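Local coordinates for putative pore-forming toxin (Bacteroides vulgatus ATCC 8482, PDB 3KOG), which is of unknown activity but may act as a pore-forming toxin, probably exported as a lipid-modified protein, at residues A[60-65]-A[73-78]; A[103-108]-A[188-193]; A[137-142]-A[212-217]; A[182-187]-A[221-226]; A[194-199]-A[207-212]. One frame throughout, in Å; residues are numbered along the deposited sequence.

Interaction 1: A[60-65]-A[73-78]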
# COMPACT_ATOMS: atom_id res chain seq x y z
N ILE A 60 7.50 -8.55 1.25
CA ILE A 60 7.97 -8.73 -0.14
C ILE A 60 9.17 -7.80 -0.32
O ILE A 60 9.10 -6.64 0.10
CB ILE A 60 6.88 -8.26 -1.15
CG1 ILE A 60 5.53 -8.98 -0.90
CG2 ILE A 60 7.36 -8.42 -2.63
CD1 ILE A 60 5.64 -10.52 -1.00
N ASN A 61 10.24 -8.30 -0.92
CA ASN A 61 11.40 -7.48 -1.19
C ASN A 61 11.37 -7.15 -2.69
O ASN A 61 11.18 -8.04 -3.55
CB ASN A 61 12.69 -8.20 -0.82
CG ASN A 61 12.90 -8.31 0.69
OD1 ASN A 61 12.07 -7.90 1.48
ND2 ASN A 61 14.00 -8.90 1.07
N ILE A 62 11.55 -5.89 -3.01
CA ILE A 62 11.60 -5.46 -4.43
C ILE A 62 13.00 -4.99 -4.76
O ILE A 62 13.51 -4.15 -4.05
CB ILE A 62 10.61 -4.34 -4.70
CG1 ILE A 62 9.18 -4.80 -4.40
CG2 ILE A 62 10.60 -4.00 -6.21
CD1 ILE A 62 8.68 -4.35 -3.06
N ASN A 63 13.62 -5.56 -5.79
CA ASN A 63 14.94 -5.15 -6.21
C ASN A 63 14.86 -4.45 -7.58
O ASN A 63 13.99 -4.79 -8.40
CB ASN A 63 15.89 -6.35 -6.31
CG ASN A 63 16.40 -6.79 -4.94
OD1 ASN A 63 15.67 -7.37 -4.14
ND2 ASN A 63 17.68 -6.54 -4.68
N ALA A 64 15.73 -3.49 -7.79
CA ALA A 64 15.80 -2.80 -9.09
C ALA A 64 17.23 -2.63 -9.54
O ALA A 64 18.12 -2.54 -8.71
CB ALA A 64 15.12 -1.44 -8.97
N LYS A 65 17.46 -2.59 -10.86
CA LYS A 65 18.80 -2.47 -11.45
C LYS A 65 18.65 -1.49 -12.61
O LYS A 65 17.69 -1.62 -13.41
CB LYS A 65 19.34 -3.79 -12.06
CG LYS A 65 19.67 -4.92 -11.11
CD LYS A 65 20.39 -6.08 -11.91
N ALA A 73 14.01 -2.52 -1.56
CA ALA A 73 13.13 -2.07 -0.48
C ALA A 73 12.21 -3.20 -0.16
O ALA A 73 11.93 -4.03 -0.99
CB ALA A 73 12.30 -0.85 -0.88
N SER A 74 11.75 -3.21 1.07
CA SER A 74 10.77 -4.17 1.51
C SER A 74 9.43 -3.48 1.81
O SER A 74 9.39 -2.29 2.19
CB SER A 74 11.33 -4.93 2.70
OG SER A 74 12.47 -5.67 2.30
N VAL A 75 8.35 -4.21 1.60
CA VAL A 75 7.02 -3.75 1.90
C VAL A 75 6.25 -4.88 2.59
O VAL A 75 6.31 -6.07 2.22
CB VAL A 75 6.30 -3.28 0.63
CG1 VAL A 75 6.22 -4.41 -0.35
CG2 VAL A 75 4.93 -2.77 0.96
N THR A 76 5.54 -4.52 3.64
CA THR A 76 4.75 -5.53 4.40
C THR A 76 3.31 -5.42 3.86
O THR A 76 2.69 -4.36 3.93
CB THR A 76 4.83 -5.27 5.91
OG1 THR A 76 6.17 -5.49 6.31
CG2 THR A 76 3.87 -6.27 6.71
N ILE A 77 2.84 -6.46 3.21
CA ILE A 77 1.41 -6.61 2.91
C ILE A 77 0.70 -6.82 4.25
O ILE A 77 1.10 -7.71 5.05
CB ILE A 77 1.17 -7.87 1.98
CG1 ILE A 77 1.90 -7.75 0.65
CG2 ILE A 77 -0.35 -8.19 1.76
CD1 ILE A 77 1.96 -9.12 -0.11
N PRO A 78 -0.37 -6.05 4.53
CA PRO A 78 -1.13 -6.28 5.73
C PRO A 78 -1.97 -7.56 5.66
O PRO A 78 -2.32 -8.00 4.58
CB PRO A 78 -2.03 -5.06 5.81
CG PRO A 78 -2.31 -4.75 4.30
CD PRO A 78 -1.01 -5.05 3.63

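Interaction 2: A[103-108]-A[188-193]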
# COMPACT_ATOMS: atom_id res chain seq x y z
N GLU A 103 14.66 1.64 9.07
CA GLU A 103 15.09 1.21 10.39
C GLU A 103 13.89 0.82 11.25
O GLU A 103 14.03 -0.00 12.15
CB GLU A 103 15.81 2.34 11.12
CG GLU A 103 17.12 2.85 10.44
CD GLU A 103 18.16 1.73 10.24
OE1 GLU A 103 18.19 0.83 11.09
OE2 GLU A 103 18.91 1.75 9.24
N SER A 104 12.74 1.45 11.04
CA SER A 104 11.56 1.18 11.85
C SER A 104 10.31 1.72 11.11
O SER A 104 10.42 2.63 10.29
CB SER A 104 11.69 1.81 13.23
OG SER A 104 11.56 3.20 13.18
N SER A 105 9.16 1.11 11.38
CA SER A 105 7.95 1.46 10.68
C SER A 105 6.75 1.15 11.56
O SER A 105 6.68 0.08 12.15
CB SER A 105 7.85 0.72 9.36
OG SER A 105 6.90 1.34 8.55
N ASN A 106 5.83 2.08 11.67
CA ASN A 106 4.63 1.86 12.46
C ASN A 106 3.43 2.44 11.74
O ASN A 106 3.44 3.61 11.41
CB ASN A 106 4.77 2.51 13.83
CG ASN A 106 3.53 2.35 14.68
OD1 ASN A 106 3.33 1.31 15.34
ND2 ASN A 106 2.67 3.38 14.69
N SER A 107 2.40 1.60 11.53
CA SER A 107 1.19 1.99 10.84
C SER A 107 0.04 2.13 11.80
O SER A 107 -0.08 1.35 12.76
CB SER A 107 0.84 0.99 9.78
OG SER A 107 1.96 0.82 8.96
N GLN A 108 -0.76 3.14 11.56
CA GLN A 108 -1.94 3.41 12.38
C GLN A 108 -3.05 3.86 11.45
O GLN A 108 -2.82 4.32 10.32
CB GLN A 108 -1.61 4.44 13.48
CG GLN A 108 -1.62 5.88 13.01
CD GLN A 108 -1.10 6.86 14.08
OE1 GLN A 108 0.11 7.09 14.19
NE2 GLN A 108 -2.03 7.48 14.83
N MSE A 188 -4.57 4.85 6.19
CA MSE A 188 -3.48 4.37 7.00
C MSE A 188 -2.32 5.40 6.90
O MSE A 188 -2.03 5.92 5.80
CB MSE A 188 -2.98 3.03 6.42
CG MSE A 188 -4.06 1.94 6.16
SE MSE A 188 -5.02 1.56 7.79
CE MSE A 188 -3.56 1.12 8.94
N LYS A 189 -1.76 5.76 8.05
CA LYS A 189 -0.60 6.64 8.16
C LYS A 189 0.54 5.81 8.72
O LYS A 189 0.42 5.26 9.80
CB LYS A 189 -0.87 7.82 9.10
CG LYS A 189 0.36 8.75 9.22
CD LYS A 189 0.08 9.98 10.03
CE LYS A 189 0.36 9.77 11.49
NZ LYS A 189 0.50 11.11 12.17
N THR A 190 1.62 5.66 7.96
CA THR A 190 2.73 4.85 8.35
C THR A 190 3.92 5.83 8.61
O THR A 190 4.26 6.61 7.74
CB THR A 190 3.07 3.81 7.30
OG1 THR A 190 1.99 2.87 7.09
CG2 THR A 190 4.34 3.04 7.66
N THR A 191 4.50 5.80 9.80
CA THR A 191 5.67 6.59 10.17
C THR A 191 6.90 5.67 10.15
O THR A 191 6.94 4.66 10.86
CB THR A 191 5.53 7.27 11.54
OG1 THR A 191 4.27 8.00 11.57
CG2 THR A 191 6.77 8.28 11.84
N SER A 192 7.86 6.00 9.29
CA SER A 192 9.06 5.21 9.06
C SER A 192 10.32 6.05 9.21
O SER A 192 10.38 7.17 8.72
CB SER A 192 8.99 4.58 7.67
OG SER A 192 7.82 3.77 7.48
N VAL A 193 11.34 5.48 9.82
CA VAL A 193 12.61 6.15 10.04
C VAL A 193 13.60 5.43 9.13
O VAL A 193 13.66 4.20 9.14
CB VAL A 193 13.08 6.04 11.51
CG1 VAL A 193 14.53 6.54 11.67
CG2 VAL A 193 12.08 6.73 12.48
O HOH W 1 8.57 4.39 13.13
O HOH W 2 1.67 6.54 11.79

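Interaction 3: A[137-142]-A[212-217]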
# COMPACT_ATOMS: atom_id res chain seq x y z
N GLY A 137 0.52 8.70 -0.80
CA GLY A 137 1.66 9.57 -0.93
C GLY A 137 2.50 9.56 0.32
O GLY A 137 2.38 8.69 1.14
N SER A 138 3.36 10.55 0.44
CA SER A 138 4.49 10.50 1.32
C SER A 138 5.02 11.94 1.57
O SER A 138 5.02 12.76 0.64
CB SER A 138 5.55 9.64 0.66
OG SER A 138 6.67 9.49 1.44
N GLU A 139 5.38 12.21 2.82
CA GLU A 139 5.98 13.48 3.25
C GLU A 139 7.12 13.22 4.26
O GLU A 139 6.99 12.39 5.16
CB GLU A 139 4.93 14.42 3.88
CG GLU A 139 3.99 13.76 4.91
CD GLU A 139 3.11 14.76 5.71
OE1 GLU A 139 3.07 15.97 5.35
OE2 GLU A 139 2.47 14.32 6.72
N VAL A 140 8.23 13.92 4.11
CA VAL A 140 9.34 13.83 5.07
C VAL A 140 9.01 14.79 6.21
O VAL A 140 8.80 15.97 5.97
CB VAL A 140 10.70 14.17 4.43
CG1 VAL A 140 11.81 14.26 5.51
CG2 VAL A 140 11.07 13.11 3.42
N ILE A 141 8.89 14.28 7.44
CA ILE A 141 8.50 15.13 8.58
C ILE A 141 9.69 15.47 9.46
O ILE A 141 9.58 16.30 10.34
CB ILE A 141 7.32 14.53 9.40
CG1 ILE A 141 7.72 13.21 10.14
CG2 ILE A 141 6.09 14.37 8.46
CD1 ILE A 141 6.66 12.59 11.05
N LYS A 142 10.83 14.83 9.21
CA LYS A 142 12.03 15.14 9.97
C LYS A 142 13.22 14.75 9.13
O LYS A 142 13.23 13.71 8.47
CB LYS A 142 12.02 14.40 11.32
CG LYS A 142 13.13 14.76 12.24
CD LYS A 142 12.96 14.10 13.62
CE LYS A 142 14.27 14.26 14.43
NZ LYS A 142 14.23 13.47 15.69
N THR A 212 12.67 10.96 8.71
CA THR A 212 11.43 10.28 9.07
C THR A 212 10.35 10.63 8.07
O THR A 212 10.17 11.80 7.71
CB THR A 212 11.00 10.66 10.50
OG1 THR A 212 12.04 10.31 11.43
CG2 THR A 212 9.67 9.94 10.87
N VAL A 213 9.62 9.61 7.63
CA VAL A 213 8.59 9.76 6.61
C VAL A 213 7.19 9.34 7.09
O VAL A 213 7.02 8.23 7.62
CB VAL A 213 8.91 8.92 5.42
CG1 VAL A 213 7.87 9.14 4.31
CG2 VAL A 213 10.38 9.23 4.94
N ASP A 214 6.20 10.20 6.85
CA ASP A 214 4.82 9.76 6.97
C ASP A 214 4.31 9.41 5.59
O ASP A 214 4.38 10.22 4.66
CB ASP A 214 3.91 10.84 7.57
CG ASP A 214 4.01 10.97 9.08
OD1 ASP A 214 4.62 10.11 9.78
OD2 ASP A 214 3.40 11.93 9.57
N SER A 215 3.85 8.19 5.43
CA SER A 215 3.34 7.72 4.16
C SER A 215 1.90 7.21 4.36
O SER A 215 1.55 6.68 5.43
CB SER A 215 4.21 6.61 3.53
OG SER A 215 4.35 5.48 4.34
N TYR A 216 1.12 7.36 3.31
CA TYR A 216 -0.31 7.16 3.38
C TYR A 216 -0.76 6.19 2.34
O TYR A 216 -0.27 6.23 1.24
CB TYR A 216 -1.06 8.48 3.17
CG TYR A 216 -0.74 9.49 4.23
CD1 TYR A 216 0.38 10.32 4.11
CD2 TYR A 216 -1.51 9.58 5.37
CE1 TYR A 216 0.71 11.20 5.09
CE2 TYR A 216 -1.20 10.49 6.36
CZ TYR A 216 -0.10 11.31 6.20
OH TYR A 216 0.24 12.19 7.18
N ASN A 217 -1.69 5.31 2.70
CA ASN A 217 -2.33 4.44 1.71
C ASN A 217 -3.74 4.07 2.19
O ASN A 217 -4.08 4.34 3.32
CB ASN A 217 -1.50 3.19 1.41
CG ASN A 217 -1.45 2.20 2.55
OD1 ASN A 217 -1.00 2.52 3.64
ND2 ASN A 217 -1.90 0.97 2.29

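Interaction 4: A[182-187]-A[221-226]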
# COMPACT_ATOMS: atom_id res chain seq x y z
N SER A 182 -22.41 -2.59 3.87
CA SER A 182 -21.82 -1.29 3.97
C SER A 182 -20.36 -1.33 3.55
O SER A 182 -19.79 -2.41 3.33
CB SER A 182 -21.94 -0.73 5.40
OG SER A 182 -21.20 -1.51 6.33
N VAL A 183 -19.76 -0.16 3.44
CA VAL A 183 -18.34 -0.12 3.06
C VAL A 183 -17.57 0.75 4.04
O VAL A 183 -17.95 1.85 4.31
CB VAL A 183 -18.17 0.39 1.62
CG1 VAL A 183 -16.69 0.39 1.22
CG2 VAL A 183 -18.99 -0.46 0.65
N PHE A 184 -16.44 0.24 4.52
CA PHE A 184 -15.42 1.05 5.21
C PHE A 184 -14.27 1.42 4.28
O PHE A 184 -13.88 0.65 3.41
CB PHE A 184 -14.84 0.33 6.43
CG PHE A 184 -15.80 0.14 7.56
CD1 PHE A 184 -16.67 -0.94 7.59
CD2 PHE A 184 -15.75 1.00 8.64
CE1 PHE A 184 -17.55 -1.12 8.70
CE2 PHE A 184 -16.63 0.84 9.70
CZ PHE A 184 -17.52 -0.23 9.72
N VAL A 185 -13.77 2.63 4.45
CA VAL A 185 -12.53 3.07 3.85
C VAL A 185 -11.62 3.54 4.98
O VAL A 185 -11.98 4.43 5.75
CB VAL A 185 -12.76 4.20 2.83
CG1 VAL A 185 -11.43 4.68 2.25
CG2 VAL A 185 -13.73 3.72 1.73
N ASP A 186 -10.43 2.93 5.09
CA ASP A 186 -9.49 3.32 6.09
C ASP A 186 -8.28 3.96 5.45
O ASP A 186 -7.70 3.37 4.58
CB ASP A 186 -9.05 2.13 6.91
CG ASP A 186 -10.16 1.60 7.83
OD1 ASP A 186 -11.00 0.84 7.36
OD2 ASP A 186 -10.18 1.95 9.02
N TYR A 187 -7.91 5.14 5.93
CA TYR A 187 -6.67 5.79 5.59
C TYR A 187 -5.66 5.45 6.63
O TYR A 187 -5.85 5.70 7.79
CB TYR A 187 -6.85 7.31 5.53
CG TYR A 187 -7.80 7.85 4.50
CD1 TYR A 187 -8.17 7.11 3.40
CD2 TYR A 187 -8.27 9.15 4.60
CE1 TYR A 187 -9.00 7.62 2.46
CE2 TYR A 187 -9.11 9.67 3.65
CZ TYR A 187 -9.49 8.87 2.58
OH TYR A 187 -10.32 9.35 1.60
N SER A 221 -12.95 -1.92 2.67
CA SER A 221 -13.42 -3.13 3.36
C SER A 221 -14.94 -3.20 3.21
O SER A 221 -15.65 -2.58 4.00
CB SER A 221 -13.06 -3.05 4.81
OG SER A 221 -11.66 -2.92 4.99
N PRO A 222 -15.43 -3.86 2.15
CA PRO A 222 -16.88 -4.09 2.05
C PRO A 222 -17.32 -5.09 3.12
O PRO A 222 -16.61 -6.05 3.39
CB PRO A 222 -17.06 -4.67 0.65
CG PRO A 222 -15.69 -4.50 -0.04
CD PRO A 222 -14.70 -4.49 1.05
N LYS A 223 -18.45 -4.84 3.76
CA LYS A 223 -18.91 -5.62 4.90
C LYS A 223 -20.29 -6.18 4.59
O LYS A 223 -21.17 -5.43 4.10
CB LYS A 223 -19.03 -4.68 6.09
CG LYS A 223 -17.70 -4.13 6.56
CD LYS A 223 -16.81 -5.21 7.20
CE LYS A 223 -15.63 -4.59 8.00
NZ LYS A 223 -14.53 -5.58 8.17
N ASN A 224 -20.46 -7.48 4.82
CA ASN A 224 -21.75 -8.15 4.69
C ASN A 224 -22.04 -8.75 6.05
O ASN A 224 -21.40 -9.71 6.45
CB ASN A 224 -21.74 -9.21 3.60
CG ASN A 224 -21.88 -8.59 2.20
OD1 ASN A 224 -22.98 -8.23 1.76
ND2 ASN A 224 -20.78 -8.48 1.50
N GLU A 225 -22.96 -8.14 6.77
CA GLU A 225 -23.22 -8.46 8.18
C GLU A 225 -24.62 -8.96 8.42
O GLU A 225 -25.51 -8.79 7.57
CB GLU A 225 -23.06 -7.18 8.98
CG GLU A 225 -21.65 -6.68 8.95
CD GLU A 225 -21.51 -5.36 9.67
OE1 GLU A 225 -22.56 -4.68 9.89
OE2 GLU A 225 -20.33 -5.04 10.00
N GLN A 226 -24.84 -9.53 9.61
CA GLN A 226 -26.15 -9.99 9.98
C GLN A 226 -27.12 -8.82 10.04
O GLN A 226 -26.83 -7.79 10.65
CB GLN A 226 -26.11 -10.68 11.35
CG GLN A 226 -27.44 -11.22 11.82
CD GLN A 226 -27.96 -12.37 10.98
OE1 GLN A 226 -27.21 -13.30 10.63
NE2 GLN A 226 -29.26 -12.34 10.69
O HOH W 3 -22.53 -3.68 7.04
O HOH W 4 -11.33 -0.40 5.22

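Interaction 5: A[194-199]-A[207-212]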
# COMPACT_ATOMS: atom_id res chain seq x y z
N TYR A 194 14.34 6.21 8.34
CA TYR A 194 15.33 5.72 7.43
C TYR A 194 16.70 6.26 7.79
O TYR A 194 16.83 7.42 8.21
CB TYR A 194 15.04 6.16 5.98
CG TYR A 194 13.78 5.61 5.36
CD1 TYR A 194 12.56 6.19 5.59
CD2 TYR A 194 13.80 4.40 4.62
CE1 TYR A 194 11.40 5.65 5.03
CE2 TYR A 194 12.63 3.88 4.10
CZ TYR A 194 11.45 4.51 4.31
OH TYR A 194 10.27 3.97 3.80
N GLN A 195 17.73 5.46 7.54
CA GLN A 195 19.09 5.99 7.47
C GLN A 195 19.60 5.87 6.04
O GLN A 195 19.29 4.88 5.30
CB GLN A 195 20.05 5.22 8.37
CG GLN A 195 19.84 5.45 9.83
CD GLN A 195 20.99 4.86 10.62
OE1 GLN A 195 21.36 3.72 10.42
NE2 GLN A 195 21.58 5.64 11.49
N ILE A 196 20.38 6.87 5.65
CA ILE A 196 21.11 6.82 4.41
C ILE A 196 22.51 6.35 4.78
O ILE A 196 23.14 6.92 5.65
CB ILE A 196 21.14 8.17 3.73
CG1 ILE A 196 19.70 8.52 3.31
CG2 ILE A 196 22.11 8.11 2.51
CD1 ILE A 196 19.50 9.92 2.86
N ILE A 197 22.96 5.28 4.14
CA ILE A 197 24.20 4.59 4.52
C ILE A 197 25.14 4.44 3.31
O ILE A 197 24.71 4.19 2.20
CB ILE A 197 23.92 3.19 5.12
CG1 ILE A 197 22.99 3.31 6.31
CG2 ILE A 197 25.28 2.50 5.55
CD1 ILE A 197 22.44 1.98 6.76
N GLU A 198 26.43 4.62 3.55
CA GLU A 198 27.43 4.50 2.50
C GLU A 198 27.51 3.08 1.94
O GLU A 198 27.50 2.13 2.70
CB GLU A 198 28.77 4.89 3.06
CG GLU A 198 28.85 6.38 3.42
CD GLU A 198 30.13 6.71 4.15
OE1 GLU A 198 30.73 5.79 4.73
OE2 GLU A 198 30.51 7.88 4.15
N LYS A 199 27.52 2.95 0.62
CA LYS A 199 27.86 1.66 -0.00
C LYS A 199 29.37 1.48 0.17
O LYS A 199 30.12 2.45 0.03
CB LYS A 199 27.50 1.64 -1.49
CG LYS A 199 25.99 1.73 -1.77
CD LYS A 199 25.63 1.15 -3.13
CE LYS A 199 24.13 1.02 -3.27
NZ LYS A 199 23.67 0.03 -4.29
N PRO A 207 26.39 5.35 8.41
CA PRO A 207 25.19 6.17 8.23
C PRO A 207 25.61 7.64 8.12
O PRO A 207 26.43 8.09 8.91
CB PRO A 207 24.36 5.91 9.49
CG PRO A 207 25.30 5.24 10.49
CD PRO A 207 26.50 4.75 9.76
N VAL A 208 25.12 8.32 7.10
CA VAL A 208 25.44 9.72 6.84
C VAL A 208 24.24 10.65 7.02
O VAL A 208 24.40 11.86 6.89
CB VAL A 208 26.03 9.95 5.41
CG1 VAL A 208 27.29 9.21 5.25
CG2 VAL A 208 25.04 9.57 4.29
N ALA A 209 23.05 10.11 7.27
CA ALA A 209 21.86 10.93 7.54
C ALA A 209 20.68 10.05 8.02
O ALA A 209 20.63 8.85 7.73
CB ALA A 209 21.47 11.67 6.25
N SER A 210 19.73 10.68 8.71
CA SER A 210 18.50 10.01 9.16
C SER A 210 17.31 10.92 8.87
O SER A 210 17.39 12.12 9.04
CB SER A 210 18.55 9.73 10.66
OG SER A 210 17.35 9.13 11.06
N PHE A 211 16.22 10.34 8.42
CA PHE A 211 15.01 11.13 8.16
C PHE A 211 13.79 10.27 8.43
O PHE A 211 13.87 9.01 8.44
CB PHE A 211 15.02 11.70 6.74
CG PHE A 211 15.00 10.66 5.64
CD1 PHE A 211 16.15 10.02 5.26
CD2 PHE A 211 13.83 10.36 4.99
CE1 PHE A 211 16.16 9.07 4.24
CE2 PHE A 211 13.81 9.43 3.96
CZ PHE A 211 14.99 8.79 3.60
N THR A 212 12.67 10.96 8.71
CA THR A 212 11.43 10.28 9.07
C THR A 212 10.35 10.63 8.07
O THR A 212 10.17 11.80 7.71
CB THR A 212 11.00 10.66 10.50
OG1 THR A 212 12.04 10.31 11.43
CG2 THR A 212 9.67 9.94 10.87

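Interaction 1: A[60-65]-A[73-78]
Two torsions bring Ile62 and Val75 together. Val75 carries CG1 between its backbone N and carbonyl carbon (chi1 59°), while Ile62 turns CD1 to a chi2 of 99°, well away from a staggered value; Ile62 CD1 thereby lies 3.7 Å from Val75 CG1, and the two side chains meet at a slant. The same methyl of Val75 also touches the neighbouring isoleucine, with its CG1 4.0 Å from Ile60 CB. Further along, Ile77 reaches back with its terminal methyl, CD1, to 3.7 Å from Ile60 CG1. A row of apolar side chains thus lines the face that bears Ile60, Ile62, Ala73 and Val75.

Beneath this row the backbones pair in an antiparallel ladder. The pair Ile60 and Val75 is hydrogen-bonded in both directions, Ile60 N lying 2.9 Å from Val75 O, and so is the pair Ile62 and Ala73, where Ile62 N meets Ala73 O at 2.8 Å. Between them Asn61 and Ser74 form a non-hydrogen-bonded pair and turn their side chains to the exposed face. Their polar ends approach each other there, but both residues are modelled in two conformers, so the exact contact is doubtful.

The apolar face meets Ile21 of strand 18-27 and Val90 and Ile92 of strand 85-94, while Phe42 of strand 39-42 adds to the packing on Ile62. This is a twisted beta hairpin, its short segments at 150°, laid against a second sheet as in a beta sandwich, consistent with the transthyretin-related family of this part of the chain.

Interaction 2: A[103-108]-A[188-193]
Ser105 and Ser192 meet in a hydrogen bond, OG to OG at 2.8 Å, and one step along Ser107 OG and Thr190 OG1 form another of 2.8 Å; in each, either hydroxyl may be the donor. This face of the strand pair is the tight one. The Thr190 methyl, CG2, is wedged between them, 3.2 Å from Ser105 OG. Ser105 holds its OG anti to the backbone N (chi1 -163°), toward Ser192 OG and the Thr190 methyl; Ser192 OG also hydrogen-bonds the Glu102 carboxylate, which Ser105 OG reaches weakly.

The ladder itself is regular antiparallel pairing from Gln108 and Lys189 to Ser104 and Val193, where a classic beta bulge interrupts it. Glu103 and Ser104 both face Val193: Glu103 N meets Val193 O at 2.7 Å, Ser104 N the same oxygen only weakly, at 3.5 Å.

On the other face, packing gives way to water. Gln108 and Lys189 run alongside each other in the same direction, with Gln108 OE1 no nearer to Lys189 CE than 3.8 Å. One water donates to Thr191 O at 2.8 Å and also bonds Ser104 OG. Another sits among Gln108 OE1, Lys189 O and Thr191 OG1, the last bonded also to Asp214.

Interaction 3: A[137-142]-A[212-217]
Tyr216 and Glu139 make the side-chain hydrogen bond of this contact: Tyr216 OH donates to Glu139 OE2 at 3.1 Å, in the plane of the ring at its edge but from above the carboxylate plane. Glu139, which has a second conformer, here places CG between backbone N and carbonyl carbon (chi1 47°) and runs extended beyond it, alongside Asp214. Its OE2 comes to 3.8 Å from Asp214 OD2, a proximity of like charges that might raise the proton affinity of either acid. Ile141 crosses Asp214 at about a right angle, its CD1 3.5 Å from Asp214 OD1. On the other face, Ser138 OG presses on Val213 CG1 at 3.1 Å.

The next shell fixes these groups. Thr191 OG1 bonds Asp214 OD1, and Lys189 offers OD2 a long, weak ion pair, which probably eases the charge crowding. Ser138 OG is held by the carbonyl oxygen of Tyr159. Beneath them, Glu139 and Asp214 exchange backbone bonds in both directions, and Gly137 takes a backbone conformation (phi 134°) that suits glycine.

Toward Lys142 the register slips by one. Thr212 O accepts a bond from Ile141 N at 2.8 Å and a weak one from Lys142 N at 3.4 Å. Two consecutive residues facing Thr212 make a classic beta bulge, a local irregularity in the long antiparallel pairing of strands 126-143 and 207-225.

Interaction 4: A[182-187]-A[221-226]
Phe184 and Lys223 cross at about a right angle, the lysine's aliphatic chain set against the edge of the ring. Lys223 CG lies in the ring plane, 3.5 Å from Phe184 CD1, and CE follows at 3.8 Å from the same CD1. The lysine reaches this place by keeping CG anti to its carbonyl carbon and then bending at chi2 (-69°), a kink that folds CD back before the chain runs on, extended, to the amine. Phe184 likewise has CG anti to the carbonyl carbon, and its ring is stacked with that of His114 on strand 98-120.

Lys223 and Ser182 exchange backbone bonds in both directions, as do Phe184 and Ser221, while Val183 and Pro222 form the non-hydrogen-bonded pair between them. These are rungs near the open end of a long beta hairpin, strands 179-198 and 207-225, whose short segments here are inclined at 150°.

Ser182 turns OG between backbone N and carbonyl carbon (chi1 64°), which sets it 3.8 Å from Lys223 CB. That hydroxyl bonds His114 NE2 and a water 2.6 Å from Ser182 OG, and the water gives a weak bond to Glu225 OE1. Farther along the same face, a second water lies 2.6 Å from Ser221 OG and probably donates to Asp186 OD1, spanning carboxylate and hydroxyl groups that are themselves 4.5 Å apart. Gln84 also bonds Ser221 OG, and Thr112 bonds Asp186 OD2.

Interaction 5: A[194-199]-A[207-212]
Tyr194 lays its CB over one face of the Phe211 ring, a CH-pi contact with the CB 3.8 Å from the ring centroid and offset toward the rim. The two rings themselves are nearly parallel, with planes at 15°, yet slid so far apart that they barely overlap; their centroids are 5.3 Å apart. In Phe211 the first torsion sets CG between backbone N and carbonyl carbon (chi1 64°), whereas Tyr194 keeps CG anti to its carbonyl carbon. Ile196 comes to the Phe211 ring differently: its CG1 lies at the edge, near the ring plane, 3.7 Å from Phe211 CE1, with the side chains at about a right angle.

Ile196 also crosses Val208 at about a right angle, CG2 to CG2 at 3.7 Å. Glu198 in turn lies crosswise to Val208, and Val208 CG1 lies 3.7 Å from Glu198 CG. On the reverse face, the Gln195 side chain runs alongside the ring of Pro207.

Val208 and Ala209 both face Ile196 in a classic beta bulge: Val208 N donates to Ile196 O at 2.8 Å, while Ile196 N binds Ala209 O at 2.9 Å.

The apolar face carrying Ile196 and Phe211 is packed by Ile155 and Ile156 of helix 150-158, and Ile152 of that helix meets Val208. Tyr159, just beyond the helix, touches both aromatic rings, and strand 98-120 flanks the outer edge of segment 194-199 through Phe99 and Gln101.

Overall arrangement
From the N terminus, interaction 1 is complete before any other begins: a short hairpin, strands 58-66 and 69-77, in a sheet of its own. Residues 103-108 then open interaction 2, closed only by 188-193 after a loop of about eighty residues. Within that loop 137-142 and 182-187 start interactions 3 and 4, whose partners come later, so interactions 2, 3 and 4 cross one another. Interaction 5 lies inside both 3 and 4, near the turn of the hairpin of strands 179-198 and 207-225; the centres of interactions 4 and 5 are about 39 Å apart. Interactions 2 and 3 add strands 98-120 and 126-143 on either side of that hairpin; 3 and 5 share Thr212.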